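Local structure of AadB (Pseudomonas aeruginosa, 4XJE) at residues G35-D40 with D51-T56. The protein inactivates aminoglycoside antibiotics such as kanamycin, gentamicin and tobramycin by adenylating their 2''-hydroxyl group, which gives the bacterium resistance. Residues are numbered along the deposited sequence; the frame is centred on the assembly and turned at random.
Sequences GGWAID and DDIDLT. With AMP (adenosine monophosphate), chain B; TOY (tobramycin), chain C.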
# COMPACT_ATOMS: atom_id res chain seq x y z
N GLY A 35 1.11 2.43 0.18
CA GLY A 35 1.43 3.71 -0.42
C GLY A 35 1.06 4.91 0.43
O GLY A 35 1.24 4.91 1.64
N GLY A 36 0.53 5.94 -0.23
CA GLY A 36 0.21 7.19 0.43
C GLY A 36 -0.73 7.04 1.61
O GLY A 36 -0.50 7.65 2.66
N TRP A 37 -1.78 6.25 1.45
CA TRP A 37 -2.74 6.06 2.54
C TRP A 37 -2.14 5.28 3.70
O TRP A 37 -2.56 5.45 4.85
CB TRP A 37 -4.00 5.36 2.03
CG TRP A 37 -5.03 6.32 1.55
CD1 TRP A 37 -5.48 6.49 0.27
CD2 TRP A 37 -5.74 7.28 2.35
NE1 TRP A 37 -6.43 7.49 0.23
CE2 TRP A 37 -6.61 7.98 1.49
CE3 TRP A 37 -5.73 7.60 3.71
CZ2 TRP A 37 -7.45 8.99 1.95
CZ3 TRP A 37 -6.57 8.60 4.17
CH2 TRP A 37 -7.42 9.28 3.29
N ALA A 38 -1.16 4.43 3.42
CA ALA A 38 -0.47 3.69 4.47
C ALA A 38 0.35 4.64 5.34
O ALA A 38 0.40 4.49 6.56
CB ALA A 38 0.42 2.61 3.89
N ILE A 39 0.98 5.62 4.71
CA ILE A 39 1.72 6.65 5.44
C ILE A 39 0.77 7.38 6.38
O ILE A 39 1.02 7.47 7.58
CB ILE A 39 2.40 7.65 4.48
CG1 ILE A 39 3.48 6.93 3.66
CG2 ILE A 39 3.02 8.82 5.24
CD1 ILE A 39 4.09 7.77 2.54
N ASP A 40 -0.34 7.87 5.83
CA ASP A 40 -1.33 8.60 6.63
C ASP A 40 -1.93 7.72 7.73
O ASP A 40 -2.20 8.19 8.83
CB ASP A 40 -2.43 9.16 5.73
CG ASP A 40 -1.97 10.37 4.94
OD1 ASP A 40 -0.77 10.69 4.98
OD2 ASP A 40 -2.81 11.00 4.27
N ASP A 51 -3.76 9.83 -5.09
CA ASP A 51 -4.27 9.61 -6.44
C ASP A 51 -5.20 8.42 -6.47
O ASP A 51 -6.12 8.35 -7.28
CB ASP A 51 -3.13 9.38 -7.44
CG ASP A 51 -2.32 10.62 -7.72
OD1 ASP A 51 -2.69 11.72 -7.25
OD2 ASP A 51 -1.29 10.50 -8.42
N ASP A 52 -4.94 7.46 -5.59
CA ASP A 52 -5.66 6.21 -5.60
C ASP A 52 -5.57 5.52 -4.25
O ASP A 52 -4.99 6.06 -3.30
CB ASP A 52 -5.11 5.29 -6.69
CG ASP A 52 -3.60 5.11 -6.60
OD1 ASP A 52 -3.01 5.43 -5.55
OD2 ASP A 52 -3.00 4.63 -7.59
N ILE A 53 -6.16 4.34 -4.17
CA ILE A 53 -6.06 3.49 -2.99
C ILE A 53 -5.21 2.28 -3.33
O ILE A 53 -5.52 1.53 -4.26
CB ILE A 53 -7.45 3.03 -2.51
CG1 ILE A 53 -8.26 4.24 -2.04
CG2 ILE A 53 -7.32 2.02 -1.38
CD1 ILE A 53 -9.76 4.03 -2.13
N ASP A 54 -4.12 2.10 -2.60
CA ASP A 54 -3.24 0.96 -2.80
C ASP A 54 -3.60 -0.15 -1.84
O ASP A 54 -3.71 0.07 -0.63
CB ASP A 54 -1.78 1.38 -2.63
CG ASP A 54 -1.37 2.45 -3.62
OD1 ASP A 54 -1.37 2.17 -4.83
OD2 ASP A 54 -1.05 3.57 -3.18
N LEU A 55 -3.79 -1.35 -2.38
CA LEU A 55 -4.15 -2.52 -1.59
C LEU A 55 -3.16 -3.66 -1.81
O LEU A 55 -2.76 -3.92 -2.94
CB LEU A 55 -5.56 -2.99 -1.93
CG LEU A 55 -6.71 -2.02 -1.69
CD1 LEU A 55 -7.99 -2.59 -2.27
CD2 LEU A 55 -6.87 -1.73 -0.21
N THR A 56 -2.78 -4.32 -0.72
CA THR A 56 -2.05 -5.58 -0.80
C THR A 56 -2.98 -6.69 -0.32
O THR A 56 -3.61 -6.56 0.73
CB THR A 56 -0.76 -5.57 0.04
OG1 THR A 56 0.05 -4.45 -0.33
CG2 THR A 56 0.05 -6.84 -0.19
P AMP B . 0.31 6.38 -4.60
O1P AMP B . -0.58 5.26 -5.10
O2P AMP B . 0.17 7.55 -5.57
O3P AMP B . 0.10 6.65 -3.14
O5' AMP B . 1.79 5.83 -4.78
C5' AMP B . 2.31 4.83 -3.92
C4' AMP B . 3.81 4.74 -4.03
O4' AMP B . 4.17 4.28 -5.35
C3' AMP B . 4.55 6.06 -3.88
O3' AMP B . 4.74 6.41 -2.52
C2' AMP B . 5.86 5.80 -4.62
O2' AMP B . 6.78 5.10 -3.80
C1' AMP B . 5.40 4.85 -5.74
N9 AMP B . 5.23 5.54 -7.04
C8 AMP B . 4.39 6.58 -7.33
N7 AMP B . 4.45 6.99 -8.58
C5 AMP B . 5.39 6.15 -9.15
C6 AMP B . 5.92 6.06 -10.45
N6 AMP B . 5.55 6.86 -11.46
N1 AMP B . 6.84 5.11 -10.69
C2 AMP B . 7.22 4.31 -9.69
N3 AMP B . 6.80 4.30 -8.42
C4 AMP B . 5.89 5.25 -8.21
C11 TOY C . 7.08 -1.56 -7.24
O11 TOY C . 5.71 -1.48 -7.55
C21 TOY C . 7.89 -1.42 -8.53
N21 TOY C . 7.58 -0.18 -9.25
C31 TOY C . 7.62 -2.65 -9.39
C41 TOY C . 7.91 -3.95 -8.65
O41 TOY C . 7.55 -5.05 -9.48
C51 TOY C . 7.12 -3.97 -7.35
O51 TOY C . 7.39 -2.78 -6.58
C61 TOY C . 7.51 -5.15 -6.48
N61 TOY C . 6.78 -5.20 -5.21
C12 TOY C . 2.06 0.03 -6.31
N12 TOY C . 0.94 0.73 -5.67
C22 TOY C . 2.85 -0.79 -5.28
C32 TOY C . 3.98 -1.56 -5.97
N32 TOY C . 4.77 -2.29 -4.96
C42 TOY C . 4.88 -0.62 -6.77
C52 TOY C . 4.09 0.24 -7.75
O52 TOY C . 4.96 1.16 -8.39
C62 TOY C . 3.01 1.00 -6.99
O62 TOY C . 2.25 1.78 -7.93
C13 TOY C . 2.53 3.16 -7.99
C23 TOY C . 1.21 3.92 -7.98
O23 TOY C . 0.42 3.51 -6.87
C33 TOY C . 0.44 3.69 -9.29
N33 TOY C . -0.79 4.50 -9.30
C43 TOY C . 1.35 4.05 -10.46
O43 TOY C . 0.70 3.82 -11.70
C53 TOY C . 2.60 3.17 -10.36
O53 TOY C . 3.29 3.46 -9.14
C63 TOY C . 3.58 3.40 -11.48
O63 TOY C . 4.67 2.49 -11.40
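This contact is part of the phosphate and metal site of a nucleotidyltransferase fold. Segment 35-40, with the glycine pair G35 and G36, meets segment 51-56, which carries the D-x-D pair D52 and D54. The short axes of helix 35-40 and strand 53-56 run nearly perpendicular, at 88°, and approach to 6.9 Å. AMP sits at their junction, with its phosphate held by the backbone of G36. G36 N donates a hydrogen bond to AMP O3P (3.0 Å, N-H...O angle 152°). G35 lies against both partners: its CA is 3.7 Å from D54 OD2 and also touches the ribose C5' of AMP.

D52 and D54 bind both manganese ions in a structure of this enzyme, and D94 on the neighbouring parallel strand binds one of them. Here both aspartates bring an oxygen close to AMP O1P, D52 OD1 at 2.5 Å and D54 OD2 at 2.6 Å. The other oxygen of each carboxylate faces tobramycin: D52 OD2 accepts a hydrogen bond from N33, and D54 OD1 lies near N12. Each carboxylate thus spans nucleotide and antibiotic. The CG of D52 sits between its backbone N and carbonyl carbon (chi1 53°), which brings the carboxylate back to the phosphate although CB points away from the helix.

Behind the site, W37 packs against the strand. It also touches V14 and I17 of helix 11-26, and its NE1 is hydrogen-bonded to Q13. Its CD1 lies 4.3 Å from I53 CG1. The backbone oxygen of D52 meets the indole at its edge, in the ring plane, 3.6 Å from W37 CD1.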